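Local coordinates for protein phosphoserine aminotransferase SerC (Cytophaga hutchinsonii ATCC 33406, PDB 3FFR) that probably transfers an amino group between phosphoserine and 2-oxoglutarate with pyridoxal phosphate as cofactor, as a SerC aminotransferase of serine biosynthesis, at residues A[79-83]-A[215-221]; A[163-169]-A[182-188]. All coordinates share one frame; numbering follows the deposited sequence. Where two conformers were deposited one is given.

Contact 1. Residues A[79-83]-A[215-221]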
loop_
_atom_site.group_PDB
_atom_site.type_symbol
_atom_site.label_atom_id
_atom_site.label_comp_id
_atom_site.label_asym_id
_atom_site.label_seq_id
_atom_site.Cartn_x
_atom_site.Cartn_y
_atom_site.Cartn_z
ATOM N N GLN A 79 -8.585 -6.562 14.243
ATOM C CA GLN A 79 -9.700 -7.212 13.521
ATOM C C GLN A 79 -9.654 -8.707 13.479
ATOM O O GLN A 79 -10.689 -9.389 13.580
ATOM C CB GLN A 79 -9.795 -6.698 12.072
ATOM C CG GLN A 79 -10.169 -5.214 11.983
ATOM C CD GLN A 79 -10.000 -4.635 10.573
ATOM O OE1 GLN A 79 -9.225 -5.152 9.766
ATOM N NE2 GLN A 79 -10.732 -3.562 10.274
ATOM N N ASN A 80 -8.453 -9.232 13.303
ATOM C CA ASN A 80 -8.251 -10.682 13.192
ATOM C C ASN A 80 -8.097 -11.440 14.486
ATOM O O ASN A 80 -8.372 -12.631 14.538
ATOM C CB ASN A 80 -7.017 -10.979 12.353
ATOM C CG ASN A 80 -7.271 -10.839 10.850
ATOM O OD1 ASN A 80 -7.713 -11.808 10.175
ATOM N ND2 ASN A 80 -6.917 -9.654 10.296
ATOM N N CYS A 81 -7.721 -10.737 15.550
ATOM C CA CYS A 81 -7.305 -11.423 16.755
ATOM C C CYS A 81 -7.905 -11.013 18.089
ATOM O O CYS A 81 -7.590 -11.605 19.104
ATOM C CB CYS A 81 -5.790 -11.354 16.893
ATOM S SG CYS A 81 -4.849 -11.947 15.441
ATOM N N VAL A 82 -8.784 -10.030 18.078
ATOM C CA VAL A 82 -9.383 -9.559 19.318
ATOM C C VAL A 82 -10.893 -9.537 19.236
ATOM O O VAL A 82 -11.472 -8.827 18.433
ATOM C CB VAL A 82 -8.915 -8.120 19.717
ATOM C CG1 VAL A 82 -9.520 -7.738 21.124
ATOM C CG2 VAL A 82 -7.359 -7.996 19.716
ATOM N N GLU A 83 -11.517 -10.343 20.071
ATOM C CA GLU A 83 -12.973 -10.356 20.133
ATOM C C GLU A 83 -13.464 -9.205 21.003
ATOM O O GLU A 83 -14.365 -8.443 20.611
ATOM C CB GLU A 83 -13.507 -11.683 20.702
ATOM C CG GLU A 83 -15.034 -11.753 20.623
ATOM C CD GLU A 83 -15.593 -13.117 21.029
ATOM O OE1 GLU A 83 -14.813 -13.978 21.442
ATOM O OE2 GLU A 83 -16.811 -13.319 20.927
ATOM N N LEU A 215 -12.149 -16.958 15.562
ATOM C CA LEU A 215 -13.093 -15.815 15.545
ATOM C C LEU A 215 -14.019 -15.883 14.350
ATOM O O LEU A 215 -15.220 -15.660 14.461
ATOM C CB LEU A 215 -12.362 -14.482 15.496
ATOM C CG LEU A 215 -11.701 -14.096 16.789
ATOM C CD1 LEU A 215 -11.123 -12.669 16.625
ATOM C CD2 LEU A 215 -12.725 -14.177 17.937
ATOM N N LEU A 216 -13.447 -16.246 13.214
ATOM C CA LEU A 216 -14.236 -16.378 11.980
ATOM C C LEU A 216 -15.280 -17.478 12.186
ATOM O O LEU A 216 -16.425 -17.337 11.786
ATOM C CB LEU A 216 -13.351 -16.689 10.759
ATOM C CG LEU A 216 -14.077 -16.759 9.400
ATOM C CD1 LEU A 216 -14.752 -15.468 9.080
ATOM C CD2 LEU A 216 -13.132 -17.158 8.294
ATOM N N ALA A 217 -14.866 -18.571 12.811
ATOM C CA ALA A 217 -15.776 -19.697 13.065
ATOM C C ALA A 217 -16.941 -19.310 13.970
ATOM O O ALA A 217 -18.032 -19.883 13.863
ATOM C CB ALA A 217 -15.020 -20.882 13.641
ATOM N N LYS A 218 -16.714 -18.331 14.828
ATOM C CA LYS A 218 -17.724 -17.831 15.776
ATOM C C LYS A 218 -18.671 -16.922 15.046
ATOM O O LYS A 218 -19.491 -16.251 15.651
ATOM C CB LYS A 218 -17.105 -17.023 16.928
ATOM C CG LYS A 218 -16.273 -17.825 17.890
ATOM C CD LYS A 218 -15.922 -17.046 19.165
ATOM C CE LYS A 218 -17.161 -16.745 20.013
ATOM N NZ LYS A 218 -16.798 -16.184 21.352
ATOM N N ARG A 219 -18.524 -16.900 13.733
ATOM C CA ARG A 219 -19.350 -16.059 12.847
ATOM C C ARG A 219 -19.090 -14.567 13.000
ATOM O O ARG A 219 -19.960 -13.743 12.748
ATOM C CB ARG A 219 -20.840 -16.355 13.000
ATOM C CG ARG A 219 -21.203 -17.774 12.562
ATOM C CD ARG A 219 -22.728 -18.002 12.470
ATOM N N LYS A 220 -17.895 -14.247 13.459
ATOM C CA LYS A 220 -17.451 -12.844 13.541
ATOM C C LYS A 220 -16.773 -12.466 12.230
ATOM O O LYS A 220 -16.041 -13.256 11.661
ATOM C CB LYS A 220 -16.393 -12.634 14.650
ATOM C CG LYS A 220 -16.785 -13.112 16.015
ATOM C CD LYS A 220 -17.916 -12.303 16.581
ATOM C CE LYS A 220 -17.991 -12.485 18.092
ATOM N NZ LYS A 220 -18.935 -11.516 18.709
ATOM N N SER A 221 -17.024 -11.261 11.742
ATOM C CA SER A 221 -16.269 -10.793 10.571
ATOM C C SER A 221 -14.887 -10.418 11.048
ATOM O O SER A 221 -14.750 -9.688 12.043
ATOM C CB SER A 221 -16.893 -9.572 9.927
ATOM O OG SER A 221 -16.011 -9.085 8.932
HETATM O O HOH W 1 -13.191 -8.824 13.917
#

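Contact 2. Residues A[163-169]-A[182-188]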
loop_
_atom_site.group_PDB
_atom_site.type_symbol
_atom_site.label_atom_id
_atom_site.label_comp_id
_atom_site.label_asym_id
_atom_site.label_seq_id
_atom_site.Cartn_x
_atom_site.Cartn_y
_atom_site.Cartn_z
ATOM N N LEU A 163 -1.904 -13.574 22.927
ATOM C CA LEU A 163 -1.026 -13.459 21.772
ATOM C C LEU A 163 -0.200 -12.210 21.982
ATOM O O LEU A 163 -0.739 -11.129 22.233
ATOM C CB LEU A 163 -1.803 -13.301 20.469
ATOM C CG LEU A 163 -2.732 -14.468 20.116
ATOM C CD1 LEU A 163 -3.650 -13.993 18.949
ATOM C CD2 LEU A 163 -1.941 -15.757 19.782
ATOM N N ILE A 164 1.117 -12.368 21.901
ATOM C CA ILE A 164 2.051 -11.249 22.076
ATOM C C ILE A 164 2.556 -10.723 20.738
ATOM O O ILE A 164 3.231 -11.424 19.977
ATOM C CB ILE A 164 3.246 -11.614 23.022
ATOM C CG1 ILE A 164 2.727 -12.065 24.385
ATOM C CG2 ILE A 164 4.184 -10.402 23.197
ATOM C CD1 ILE A 164 3.822 -12.591 25.340
ATOM N N PHE A 165 2.225 -9.459 20.490
ATOM C CA PHE A 165 2.613 -8.712 19.262
ATOM C C PHE A 165 3.629 -7.652 19.616
ATOM O O PHE A 165 3.427 -6.869 20.543
ATOM C CB PHE A 165 1.416 -8.007 18.605
ATOM C CG PHE A 165 0.360 -8.923 18.126
ATOM C CD1 PHE A 165 -0.646 -9.355 18.987
ATOM C CD2 PHE A 165 0.375 -9.392 16.817
ATOM C CE1 PHE A 165 -1.612 -10.263 18.522
ATOM C CE2 PHE A 165 -0.576 -10.271 16.346
ATOM C CZ PHE A 165 -1.576 -10.724 17.210
ATOM N N VAL A 166 4.704 -7.612 18.836
ATOM C CA VAL A 166 5.742 -6.602 19.026
ATOM C C VAL A 166 5.887 -5.704 17.788
ATOM O O VAL A 166 6.124 -6.163 16.670
ATOM C CB VAL A 166 7.106 -7.246 19.363
ATOM C CG1 VAL A 166 8.157 -6.148 19.645
ATOM C CG2 VAL A 166 7.006 -8.207 20.562
ATOM N N ASP A 167 5.705 -4.412 18.023
ATOM C CA ASP A 167 5.986 -3.365 17.036
ATOM C C ASP A 167 7.493 -3.127 17.066
ATOM O O ASP A 167 8.052 -2.703 18.085
ATOM C CB ASP A 167 5.144 -2.123 17.372
ATOM C CG ASP A 167 5.394 -0.951 16.458
ATOM O OD1 ASP A 167 6.508 -0.813 15.918
ATOM O OD2 ASP A 167 4.439 -0.152 16.345
ATOM N N ALA A 168 8.164 -3.516 15.983
ATOM C CA ALA A 168 9.643 -3.291 15.818
ATOM C C ALA A 168 9.907 -2.517 14.515
ATOM O O ALA A 168 10.915 -2.655 13.862
ATOM C CB ALA A 168 10.417 -4.623 15.857
ATOM N N VAL A 169 8.930 -1.690 14.193
ATOM C CA VAL A 169 8.890 -0.879 13.003
ATOM C C VAL A 169 10.152 -0.061 12.811
ATOM O O VAL A 169 10.724 -0.030 11.730
ATOM C CB VAL A 169 7.625 0.040 12.973
ATOM C CG1 VAL A 169 7.713 1.101 11.860
ATOM C CG2 VAL A 169 6.324 -0.808 12.852
ATOM N N ILE A 182 7.209 -14.850 22.154
ATOM C CA ILE A 182 6.248 -13.929 21.579
ATOM C C ILE A 182 5.492 -14.688 20.490
ATOM O O ILE A 182 5.744 -15.882 20.269
ATOM C CB ILE A 182 6.887 -12.645 21.035
ATOM C CG1 ILE A 182 7.853 -12.962 19.879
ATOM C CG2 ILE A 182 7.556 -11.820 22.175
ATOM C CD1 ILE A 182 8.406 -11.732 19.179
ATOM N N ASP A 183 4.562 -14.016 19.837
ATOM C CA ASP A 183 3.773 -14.658 18.793
ATOM C C ASP A 183 3.825 -13.953 17.439
ATOM O O ASP A 183 3.485 -14.533 16.408
ATOM C CB ASP A 183 2.319 -14.770 19.264
ATOM C CG ASP A 183 2.199 -15.601 20.556
ATOM O OD1 ASP A 183 2.336 -16.863 20.459
ATOM O OD2 ASP A 183 1.932 -14.991 21.634
ATOM N N SER A 184 4.299 -12.727 17.448
ATOM C CA SER A 184 4.291 -11.930 16.219
ATOM C C SER A 184 5.090 -10.662 16.372
ATOM O O SER A 184 5.231 -10.099 17.473
ATOM C CB SER A 184 2.819 -11.568 15.874
ATOM O OG SER A 184 2.645 -10.670 14.776
ATOM N N VAL A 185 5.688 -10.295 15.255
ATOM C CA VAL A 185 6.383 -9.014 15.138
ATOM C C VAL A 185 6.041 -8.396 13.790
ATOM O O VAL A 185 5.706 -9.092 12.831
ATOM C CB VAL A 185 7.914 -9.173 15.337
ATOM C CG1 VAL A 185 8.554 -9.891 14.155
ATOM C CG2 VAL A 185 8.589 -7.820 15.565
ATOM N N PHE A 186 6.087 -7.070 13.731
ATOM C CA PHE A 186 5.805 -6.388 12.478
ATOM C C PHE A 186 6.628 -5.141 12.321
ATOM O O PHE A 186 7.161 -4.556 13.274
ATOM C CB PHE A 186 4.299 -6.072 12.350
ATOM C CG PHE A 186 3.766 -5.169 13.451
ATOM C CD1 PHE A 186 3.283 -5.698 14.633
ATOM C CD2 PHE A 186 3.776 -3.795 13.305
ATOM C CE1 PHE A 186 2.789 -4.889 15.651
ATOM C CE2 PHE A 186 3.278 -2.983 14.325
ATOM C CZ PHE A 186 2.792 -3.530 15.492
ATOM N N PHE A 187 6.757 -4.784 11.062
ATOM C CA PHE A 187 7.478 -3.565 10.663
ATOM C C PHE A 187 6.998 -3.053 9.336
ATOM O O PHE A 187 6.138 -3.645 8.664
ATOM C CB PHE A 187 8.987 -3.815 10.612
ATOM C CG PHE A 187 9.447 -4.848 9.592
ATOM C CD1 PHE A 187 9.457 -6.197 9.895
ATOM C CD2 PHE A 187 9.912 -4.455 8.366
ATOM C CE1 PHE A 187 9.891 -7.164 8.962
ATOM C CE2 PHE A 187 10.347 -5.403 7.419
ATOM C CZ PHE A 187 10.349 -6.756 7.730
ATOM N N SER A 188 7.514 -1.887 8.999
ATOM C CA SER A 188 7.336 -1.357 7.630
ATOM C C SER A 188 8.731 -1.035 7.115
ATOM O O SER A 188 9.688 -0.938 7.893
ATOM C CB SER A 188 6.305 -0.236 7.549
ATOM O OG SER A 188 6.599 0.822 8.395
#

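Contact 1. Residues A[79-83]-A[215-221]
Glu83 meets two lysines of 215-221 in a salt-bridge network. Lys218 NZ donates to Glu83 OE2 at 2.9 Å, on the syn lone pair. A second, weak bond runs from Lys218 NZ to Glu83 OE1 at 3.0 Å, so one ammonium group spans both carboxylate oxygens. Lys220 adds a longer salt bridge, with Lys220 NZ 3.6 Å from Glu83 OE2. Both lysine chains cross the glutamate at about a right angle. The Glu83 chain reaches them because it is extended, with CG anti to the backbone N (chi1 -174°). Two positive neighbours would be expected to favour the charged carboxylate. Glu83 OE1 also bonds a bound hexaoxaicosanediol, probably a crystallisation additive.

Beneath the charges lies Leu215. Leu215 CD2 packs at 3.8 Å on Glu83 CB, and Leu215 CD1 lies against the backbone at the end of helix 70-81, 3.5 Å from Asn80 O. That carbonyl oxygen is buried and has no polar partner. A water joins the far side of the contact, donating to Gln79 O at 2.6 Å and to Ser221 O at 2.6 Å.

The next shell holds the end of helix 70-81 and the start of the loop after it. Glu132 OE1 accepts from Glu83 N, Lys211 NZ bonds Cys81 O, and Asn80 OD1 takes the N-H of Ile228. Ser221 OG bonds Glu104 O of the second subunit, so this edge borders the dimer interface. Lys218 and Lys220 are placed by the turn that ends helix 206-217. Lys220 N bonds Leu215 O at 3.2 Å, and Arg219 has positive phi (68°). This is a Schellman motif, and here it brings one helix end against the C-terminal end of helix 70-81.

Contact 2. Residues A[163-169]-A[182-188]
Val166 N donates to Ser184 O at 2.9 Å, and Phe186 N returns a bond to Val166 O at 3.1 Å. Ala168 N continues the ladder to Phe186 O. These backbone bonds pair strand 163-167 with strand 184-188 in parallel, with 23° between their short axes.

One side chain takes over at the start. Asp183 OD2 accepts from Ile164 N at 2.8 Å through its anti lone pair, in a nearly straight bond (169°). Arg156 and Arg207 form salt bridges to this buried carboxylate. In return, Asp183 N donates to Ile164 O.

Apolar contacts line the face of Val166 and Val185. Ile182 CG2 touches Ile164 CG2 at 3.8 Å and also reaches Val166 CG2.

On the other face, the Phe186 ring leans over Asp167, with CG between the backbone N and the carbonyl carbon (chi1 60°). Asp167 CA makes a CH-pi contact 3.9 Å from the centroid of the Phe186 ring, and Phe186 CZ lies 3.3 Å from Asp167 CB. The Trp74 ring also meets this ring, their planes about perpendicular. An alanine here would take the ring away and would probably open a gap beside Asp167 CB, leaving the Trp74 ring without this partner. Asp167 OD1 accepts from Val169 N at 3.1 Å in an Asx turn, and OD2 bonds the pyridine N1 of the cofactor on Lys191. This aspartate at a strand end is characteristic of fold-type I PLP enzymes.

In the fold
Contact 2 lies in the core of the seven-stranded sheet, its centre about 9 Å from that of the chain. Contact 1 joins two helix ends at the periphery, its centre about 26 Å from the same point. The centres are about 20 Å apart, yet the two contacts touch through Cys81. Cys81 SG packs 3.9 Å from Phe165 CZ, and Cys81 CB lies 4.0 Å from Leu163 CD1. Helix 70-81 begins near the active site, where Trp74 bonds Asp167, and ends at contact 1. At the active-site end of contact 2, Ser188 bonds the cofactor phosphate, and the Val169 side chain is about 7 Å from a bound serine.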